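Local coordinates for uncharacterized protein (Parabacteroides merdae ATCC 43184, PDB 4OPW) that is of unknown function but, as a putative adhesin with a head GIN domain of the auto-transporter adhesin type, probably takes part in cell adhesion, at residues A[45-56]-A[68-79]. Sequence-based numbering, arbitrary orientation.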
# COMPACT_ATOMS: atom_id res chain seq x y z
N ILE A 45 12.28 -6.33 16.93
CA ILE A 45 11.55 -5.18 17.46
C ILE A 45 12.50 -4.20 18.10
O ILE A 45 13.26 -4.59 19.01
CB ILE A 45 10.45 -5.61 18.51
CG1 ILE A 45 9.49 -6.68 17.98
CG2 ILE A 45 9.69 -4.38 19.13
CD1 ILE A 45 8.55 -6.24 16.81
N THR A 46 12.42 -2.92 17.69
CA THR A 46 13.13 -1.82 18.33
C THR A 46 12.08 -0.88 18.93
O THR A 46 11.23 -0.36 18.19
CB THR A 46 14.08 -1.08 17.37
OG1 THR A 46 14.96 -2.02 16.79
CG2 THR A 46 14.90 0.01 18.07
N VAL A 47 12.14 -0.67 20.24
CA VAL A 47 11.21 0.22 20.94
C VAL A 47 11.89 0.63 22.26
O VAL A 47 12.91 0.02 22.62
CB VAL A 47 9.81 -0.47 21.13
CG1 VAL A 47 9.86 -1.59 22.19
CG2 VAL A 47 8.70 0.54 21.44
N ASP A 48 11.36 1.62 22.99
CA ASP A 48 11.95 1.97 24.29
C ASP A 48 12.08 0.69 25.11
O ASP A 48 11.15 -0.13 25.11
CB ASP A 48 11.10 3.01 25.03
CG ASP A 48 10.84 4.23 24.18
OD1 ASP A 48 10.16 4.10 23.14
OD2 ASP A 48 11.19 5.33 24.63
N GLU A 49 13.23 0.48 25.75
CA GLU A 49 13.48 -0.78 26.46
C GLU A 49 12.35 -1.19 27.43
O GLU A 49 12.02 -2.38 27.48
CB GLU A 49 14.83 -0.74 27.20
CG GLU A 49 15.02 0.47 28.09
CD GLU A 49 16.35 0.55 28.82
OE1 GLU A 49 17.36 -0.00 28.32
OE2 GLU A 49 16.38 1.15 29.92
N ASN A 50 11.75 -0.22 28.17
CA ASN A 50 10.70 -0.54 29.15
C ASN A 50 9.35 -0.88 28.48
O ASN A 50 8.43 -1.31 29.19
CB ASN A 50 10.52 0.64 30.14
CG ASN A 50 9.99 1.89 29.47
OD1 ASN A 50 10.52 2.35 28.45
ND2 ASN A 50 8.89 2.44 29.99
N LEU A 51 9.25 -0.73 27.14
CA LEU A 51 7.98 -1.00 26.44
C LEU A 51 7.92 -2.40 25.80
O LEU A 51 6.83 -2.83 25.41
CB LEU A 51 7.70 0.09 25.38
CG LEU A 51 7.47 1.50 25.96
CD1 LEU A 51 7.18 2.50 24.82
CD2 LEU A 51 6.30 1.51 26.96
N HIS A 52 9.06 -3.14 25.75
CA HIS A 52 9.06 -4.49 25.16
C HIS A 52 7.99 -5.42 25.80
O HIS A 52 7.35 -6.16 25.03
CB HIS A 52 10.43 -5.15 25.22
CG HIS A 52 11.37 -4.62 24.17
ND1 HIS A 52 11.31 -5.07 22.86
CD2 HIS A 52 12.33 -3.68 24.27
CE1 HIS A 52 12.25 -4.41 22.21
NE2 HIS A 52 12.89 -3.56 23.02
N PRO A 53 7.69 -5.34 27.12
CA PRO A 53 6.64 -6.24 27.68
C PRO A 53 5.25 -5.98 27.11
O PRO A 53 4.40 -6.85 27.21
CB PRO A 53 6.67 -5.92 29.19
CG PRO A 53 8.05 -5.42 29.43
CD PRO A 53 8.34 -4.57 28.22
N TYR A 54 5.03 -4.79 26.51
CA TYR A 54 3.73 -4.40 25.96
C TYR A 54 3.66 -4.61 24.45
O TYR A 54 2.61 -4.39 23.87
CB TYR A 54 3.40 -2.94 26.31
CG TYR A 54 3.53 -2.68 27.80
CD1 TYR A 54 2.61 -3.22 28.70
CD2 TYR A 54 4.64 -2.03 28.32
CE1 TYR A 54 2.77 -3.07 30.08
CE2 TYR A 54 4.81 -1.87 29.71
CZ TYR A 54 3.86 -2.38 30.58
OH TYR A 54 3.99 -2.22 31.94
N VAL A 55 4.75 -5.08 23.83
CA VAL A 55 4.76 -5.32 22.38
C VAL A 55 3.93 -6.57 22.07
O VAL A 55 4.19 -7.65 22.61
CB VAL A 55 6.20 -5.37 21.79
CG1 VAL A 55 6.19 -5.85 20.33
CG2 VAL A 55 6.86 -4.00 21.90
N ASN A 56 2.89 -6.39 21.23
CA ASN A 56 1.99 -7.46 20.81
C ASN A 56 2.39 -8.01 19.44
O ASN A 56 2.45 -7.26 18.48
CB ASN A 56 0.53 -6.93 20.75
CG ASN A 56 -0.50 -7.97 20.36
OD1 ASN A 56 -0.46 -9.13 20.79
ND2 ASN A 56 -1.48 -7.58 19.55
N PHE A 68 0.58 -2.74 20.38
CA PHE A 68 0.74 -2.83 21.84
C PHE A 68 -0.43 -3.58 22.48
O PHE A 68 -1.50 -3.68 21.88
CB PHE A 68 0.86 -1.43 22.48
CG PHE A 68 2.14 -0.69 22.18
CD1 PHE A 68 3.37 -1.21 22.58
CD2 PHE A 68 2.11 0.56 21.56
CE1 PHE A 68 4.56 -0.52 22.28
CE2 PHE A 68 3.30 1.26 21.30
CZ PHE A 68 4.51 0.72 21.67
N LYS A 69 -0.18 -4.11 23.68
CA LYS A 69 -1.16 -4.83 24.52
C LYS A 69 -0.79 -4.68 25.99
O LYS A 69 0.37 -4.39 26.30
CB LYS A 69 -1.22 -6.33 24.14
CG LYS A 69 0.12 -7.06 24.27
CD LYS A 69 0.03 -8.43 24.93
CE LYS A 69 1.35 -9.16 24.88
NZ LYS A 69 2.41 -8.49 25.68
N GLY A 70 -1.76 -4.88 26.88
CA GLY A 70 -1.53 -4.86 28.33
C GLY A 70 -1.39 -3.55 29.07
O GLY A 70 -1.27 -3.57 30.30
N ALA A 71 -1.37 -2.45 28.36
CA ALA A 71 -1.29 -1.08 28.90
C ALA A 71 -1.59 -0.10 27.82
O ALA A 71 -1.49 -0.44 26.64
CB ALA A 71 0.11 -0.79 29.47
N LYS A 72 -1.93 1.14 28.21
CA LYS A 72 -2.14 2.22 27.25
C LYS A 72 -0.78 2.92 27.11
O LYS A 72 -0.26 3.41 28.10
CB LYS A 72 -3.25 3.18 27.74
CG LYS A 72 -4.63 2.52 27.87
CD LYS A 72 -5.32 2.94 29.17
CE LYS A 72 -6.74 2.43 29.26
NZ LYS A 72 -7.37 2.81 30.56
N VAL A 73 -0.19 2.92 25.90
CA VAL A 73 1.13 3.53 25.73
C VAL A 73 0.90 4.98 25.32
O VAL A 73 0.45 5.26 24.22
CB VAL A 73 2.03 2.75 24.72
CG1 VAL A 73 3.36 3.46 24.51
CG2 VAL A 73 2.26 1.30 25.20
N ASP A 74 1.17 5.90 26.24
CA ASP A 74 0.96 7.33 26.00
C ASP A 74 1.97 7.93 25.04
O ASP A 74 1.68 8.93 24.37
CB ASP A 74 1.02 8.09 27.33
CG ASP A 74 -0.14 7.83 28.28
OD1 ASP A 74 -1.21 7.39 27.80
OD2 ASP A 74 0.01 8.10 29.47
N HIS A 75 3.19 7.37 25.02
CA HIS A 75 4.26 7.83 24.14
C HIS A 75 5.34 6.77 24.01
O HIS A 75 5.71 6.12 24.99
CB HIS A 75 4.89 9.14 24.68
CG HIS A 75 6.05 9.64 23.85
ND1 HIS A 75 7.36 9.39 24.22
CD2 HIS A 75 6.05 10.26 22.64
CE1 HIS A 75 8.12 9.94 23.28
NE2 HIS A 75 7.38 10.46 22.29
N PHE A 76 5.86 6.63 22.78
CA PHE A 76 7.02 5.80 22.51
C PHE A 76 7.98 6.61 21.66
O PHE A 76 7.55 7.52 20.92
CB PHE A 76 6.66 4.45 21.88
CG PHE A 76 5.94 4.54 20.56
CD1 PHE A 76 6.66 4.61 19.37
CD2 PHE A 76 4.55 4.58 20.51
CE1 PHE A 76 5.99 4.72 18.14
CE2 PHE A 76 3.89 4.68 19.28
CZ PHE A 76 4.61 4.75 18.10
N THR A 77 9.29 6.32 21.76
CA THR A 77 10.30 7.09 21.02
C THR A 77 10.32 6.70 19.52
O THR A 77 10.30 7.57 18.65
CB THR A 77 11.67 6.86 21.69
OG1 THR A 77 11.58 7.33 23.05
CG2 THR A 77 12.84 7.60 20.96
N LYS A 78 10.34 5.40 19.25
CA LYS A 78 10.32 4.84 17.90
C LYS A 78 9.87 3.41 18.03
O LYS A 78 10.04 2.82 19.11
CB LYS A 78 11.72 4.96 17.25
CG LYS A 78 11.73 4.74 15.73
CD LYS A 78 12.93 5.38 15.08
CE LYS A 78 13.00 5.12 13.59
NZ LYS A 78 11.87 5.75 12.84
N PHE A 79 9.26 2.86 16.98
CA PHE A 79 8.78 1.48 16.99
C PHE A 79 9.12 0.90 15.61
O PHE A 79 8.49 1.26 14.61
CB PHE A 79 7.28 1.44 17.33
CG PHE A 79 6.62 0.12 17.66
CD1 PHE A 79 7.14 -1.08 17.17
CD2 PHE A 79 5.43 0.08 18.36
CE1 PHE A 79 6.51 -2.29 17.46
CE2 PHE A 79 4.79 -1.13 18.65
CZ PHE A 79 5.34 -2.31 18.19
O HOH W 1 -1.83 -4.68 19.04
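The carboxylate of Asp48 clasps Thr77 with both oxygens. OD1 of Asp48 takes the backbone N of Thr77 at 2.8 Å through its syn lone pair, along a nearly straight bond (171°), while Thr77 OG1 gives its proton to Asp48 OD2 at 2.6 Å, also on the syn side but 25° out of the carboxylate plane. A threonine offers backbone and side-chain donors close together, and a short aspartate can take both; OD2 also accepts from the backbone N of Gly9, which ties in the N-terminal residues.

At the other end, Lys69 N donates to Tyr54 O at 2.8 Å, in the carbonyl plane. Beside this bond Val55 and Phe68 form an antiparallel non-hydrogen-bonded pair. Nearby, one water accepts from Asn56 ND2 and donates to Phe68 O, so the amide, directed by CG lying anti to the backbone N (chi1 -178°), serves a carbonyl beyond its direct grasp.

Between these polar ends the packing is apolar. Phe68 is sandwiched within its own segment, Val73 CG2 over the centre of one face and Phe79 CE2 offset on the opposite one, and Val47 CG2 meets its edge. Leu51 reaches in with CD1, 3.6 Å from Phe76 CB, and Ala71 CB is small enough to approach Tyr54 CE1 equally closely. Together the turn between strands 42-46 and 55-60, with its 3-10 segment, and the chain around strand 72-75 probably close over the N-terminal end of a parallel beta-helix, right-handed as in the pectate-lyase-like clan, in the manner of a cap.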